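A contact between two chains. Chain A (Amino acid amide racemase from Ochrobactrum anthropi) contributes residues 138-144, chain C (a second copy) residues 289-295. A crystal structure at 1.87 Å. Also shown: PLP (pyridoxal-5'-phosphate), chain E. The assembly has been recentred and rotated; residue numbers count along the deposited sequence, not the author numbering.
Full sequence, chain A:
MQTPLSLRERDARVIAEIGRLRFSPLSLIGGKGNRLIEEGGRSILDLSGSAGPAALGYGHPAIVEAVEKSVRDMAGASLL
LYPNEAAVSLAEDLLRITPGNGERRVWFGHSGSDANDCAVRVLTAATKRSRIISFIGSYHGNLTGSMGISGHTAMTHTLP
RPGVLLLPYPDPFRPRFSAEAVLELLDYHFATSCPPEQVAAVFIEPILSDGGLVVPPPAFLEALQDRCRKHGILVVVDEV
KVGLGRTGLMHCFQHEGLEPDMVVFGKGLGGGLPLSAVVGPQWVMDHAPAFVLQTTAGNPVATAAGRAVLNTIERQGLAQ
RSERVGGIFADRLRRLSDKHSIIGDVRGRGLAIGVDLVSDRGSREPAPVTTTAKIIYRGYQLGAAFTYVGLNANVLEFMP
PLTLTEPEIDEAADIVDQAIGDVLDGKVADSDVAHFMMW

Chain A, residues 138-144: SYHGNLT
Chain C, residues 289-295: PAFVLQT

The two stretches meet as irregular backbone segments, without strand pairing, and bury 278 Å² in total. By their end-to-end CA vectors they run roughly crosswise. Three residues account for most of the buried surface: Asn A142 (87 Å²), Leu C293 (48 Å²) and Leu A143 (47 Å²). Register is set by Asn A142 and Leu C293, whose CA atoms are the nearest pair across the contact at 5.7 Å.

Asn A142 (phi/psi -124/16) directs its CA-to-CB bond toward chain C. Its chi1 of -140° lies between wells, with chi2 at 16°, and the ND2 end of the amide is directed at the backbone of Phe C291 to Leu C293. Asn A142 ND2 lies 3.3 Å from Phe C291 O, 3.6 Å from Val C292 CA and 3.9 Å from Ala C290 O. The approach of Asn A142 ND2 to Leu C293 N, 2.9 Å, pairs two donors and is not a hydrogen bond. The side chain is short enough for ND2 to reach the main chain from a CB directed toward it; no clear hydrogen bond crosses between the stretches.

Leu C293 is extended (-112/133), with an m,t rotamer (chi1 -64°, chi2 -172°) and a sideways CA-to-CB bond. Leu C293 CB is 3.5 Å from Asn A142 ND2 and 4.2 Å from Tyr A139 OH, so the start of the aliphatic chain meets both chain A residues. The leucine puts an apolar side chain into a buried position. The carbonyl O of Leu C293 is buried with no partner in the model. Val C292 (-134/93, chi1 t) precedes it and adds 24 Å².

Leu A143 (-94/162) occupies the N-cap position, right before a helix that Thr A144 (-53/-51) enters. Its CA-to-CB bond is also sideways, but the m,t rotamer (chi1 -64°, chi2 178°) brings the end of this buried, apolar side chain nearer to chain C. There the end of Leu A143 reaches the side chain of Gln C294 (-138/127; chi1 -75°, chi2 174°, chi3 -69°), whose CA-to-CB bond is likewise sideways and whose end comes nearer.

Before Asn A142, Gly A141 adopts phi/psi 150/174, where a CB would jam against the carbonyl O of His A140; the backbone itself calls for glycine. The CA-to-CB bond of Tyr A139 (-128/104, chi1 t, chi2 -79°) points toward chain C, and its ring lies oblique to C4 of PLP.

The cofactor joins both chains. Thr C295 (-46/-55, chi1 m) donates to PLP O1P from N (2.8 Å, 161° at the hydrogen) and from OG1 (2.7 Å), while Tyr A139 O lies 3.2 Å from PLP N1.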

# COMPACT_ATOMS: atom_id res chain seq x y z
N SER A 138 12.18 5.72 16.18
CA SER A 138 10.85 5.84 15.62
C SER A 138 10.74 4.92 14.40
O SER A 138 11.71 4.68 13.69
CB SER A 138 10.52 7.31 15.25
OG SER A 138 11.18 7.69 14.06
N TYR A 139 9.56 4.36 14.19
CA TYR A 139 9.32 3.49 13.03
C TYR A 139 8.09 4.04 12.36
O TYR A 139 6.98 3.89 12.87
CB TYR A 139 9.07 2.03 13.48
CG TYR A 139 8.93 1.06 12.34
CD1 TYR A 139 7.74 0.96 11.63
CD2 TYR A 139 9.99 0.23 11.97
CE1 TYR A 139 7.61 0.07 10.57
CE2 TYR A 139 9.87 -0.66 10.92
CZ TYR A 139 8.68 -0.73 10.22
OH TYR A 139 8.55 -1.59 9.17
N HIS A 140 8.27 4.73 11.23
CA HIS A 140 7.13 5.28 10.53
C HIS A 140 6.80 4.53 9.24
O HIS A 140 5.84 4.85 8.59
CB HIS A 140 7.35 6.77 10.28
CG HIS A 140 7.43 7.58 11.54
ND1 HIS A 140 6.33 7.84 12.32
CD2 HIS A 140 8.48 8.20 12.14
CE1 HIS A 140 6.70 8.55 13.38
NE2 HIS A 140 8.00 8.81 13.28
N GLY A 141 7.60 3.53 8.88
CA GLY A 141 7.34 2.74 7.70
C GLY A 141 8.60 2.18 7.04
O GLY A 141 9.74 2.52 7.42
N ASN A 142 8.38 1.34 6.02
CA ASN A 142 9.49 0.69 5.32
C ASN A 142 9.47 0.93 3.77
O ASN A 142 10.20 0.25 3.00
CB ASN A 142 9.51 -0.80 5.67
CG ASN A 142 10.92 -1.33 5.85
OD1 ASN A 142 11.86 -0.57 6.01
ND2 ASN A 142 11.09 -2.64 5.82
N LEU A 143 8.69 1.94 3.34
CA LEU A 143 8.74 2.44 1.98
C LEU A 143 9.70 3.62 1.99
O LEU A 143 9.98 4.19 3.07
CB LEU A 143 7.34 2.86 1.48
CG LEU A 143 6.34 1.69 1.38
CD1 LEU A 143 4.95 2.14 0.94
CD2 LEU A 143 6.87 0.56 0.50
N THR A 144 10.18 4.01 0.81
CA THR A 144 11.24 5.02 0.73
C THR A 144 10.94 6.33 1.48
O THR A 144 11.76 6.76 2.30
CB THR A 144 11.64 5.28 -0.75
OG1 THR A 144 12.22 4.08 -1.29
CG2 THR A 144 12.67 6.39 -0.83
N PRO C 289 16.92 -10.29 5.28
CA PRO C 289 15.64 -10.37 5.92
C PRO C 289 15.09 -9.00 6.26
O PRO C 289 15.82 -8.03 6.42
CB PRO C 289 15.93 -11.20 7.18
CG PRO C 289 17.37 -10.91 7.49
CD PRO C 289 18.01 -10.79 6.14
N ALA C 290 13.79 -8.91 6.35
CA ALA C 290 13.14 -7.72 6.88
C ALA C 290 13.53 -6.42 6.18
O ALA C 290 13.66 -5.40 6.81
CB ALA C 290 13.41 -7.61 8.36
N PHE C 291 13.70 -6.47 4.88
CA PHE C 291 14.20 -5.35 4.13
C PHE C 291 13.10 -4.49 3.55
O PHE C 291 13.28 -3.29 3.42
CB PHE C 291 15.05 -5.89 3.00
CG PHE C 291 15.91 -4.87 2.34
CD1 PHE C 291 16.85 -4.15 3.07
CD2 PHE C 291 15.82 -4.66 0.97
CE1 PHE C 291 17.67 -3.23 2.45
CE2 PHE C 291 16.61 -3.73 0.34
CZ PHE C 291 17.54 -3.01 1.08
N VAL C 292 12.00 -5.11 3.14
CA VAL C 292 10.85 -4.36 2.65
C VAL C 292 9.58 -4.93 3.28
O VAL C 292 8.98 -5.85 2.75
CB VAL C 292 10.75 -4.38 1.11
CG1 VAL C 292 9.75 -3.34 0.64
CG2 VAL C 292 12.10 -4.07 0.46
N LEU C 293 9.16 -4.34 4.40
CA LEU C 293 8.09 -4.85 5.23
C LEU C 293 6.88 -3.97 5.21
O LEU C 293 6.99 -2.74 5.34
CB LEU C 293 8.54 -4.91 6.68
CG LEU C 293 9.69 -5.86 7.05
CD1 LEU C 293 9.81 -5.88 8.58
CD2 LEU C 293 9.47 -7.26 6.51
N GLN C 294 5.71 -4.58 5.03
CA GLN C 294 4.45 -3.88 5.29
C GLN C 294 3.55 -4.86 5.99
O GLN C 294 3.29 -5.95 5.46
CB GLN C 294 3.78 -3.41 4.02
CG GLN C 294 4.43 -2.20 3.38
CD GLN C 294 3.77 -1.91 2.06
OE1 GLN C 294 3.92 -2.68 1.10
NE2 GLN C 294 2.99 -0.83 2.01
N THR C 295 3.03 -4.45 7.14
CA THR C 295 2.35 -5.37 8.05
C THR C 295 1.33 -6.33 7.40
O THR C 295 1.44 -7.58 7.59
CB THR C 295 1.72 -4.62 9.22
OG1 THR C 295 2.75 -3.93 9.94
CG2 THR C 295 1.04 -5.60 10.18
N1 PLP E . 3.97 3.69 11.95
C2 PLP E . 3.88 3.00 13.13
C2A PLP E . 3.86 3.72 14.46
C3 PLP E . 3.80 1.51 13.11
O3 PLP E . 3.73 0.76 14.23
C4 PLP E . 3.81 0.83 11.79
C4A PLP E . 3.73 -0.65 11.70
C5 PLP E . 3.92 1.67 10.57
C6 PLP E . 3.98 3.06 10.73
C5A PLP E . 3.94 0.94 9.21
O4P PLP E . 2.71 0.25 8.87
P PLP E . 2.72 -0.84 7.69
O1P PLP E . 3.62 -1.93 8.28
O2P PLP E . 3.41 -0.22 6.48
O3P PLP E . 1.29 -1.20 7.51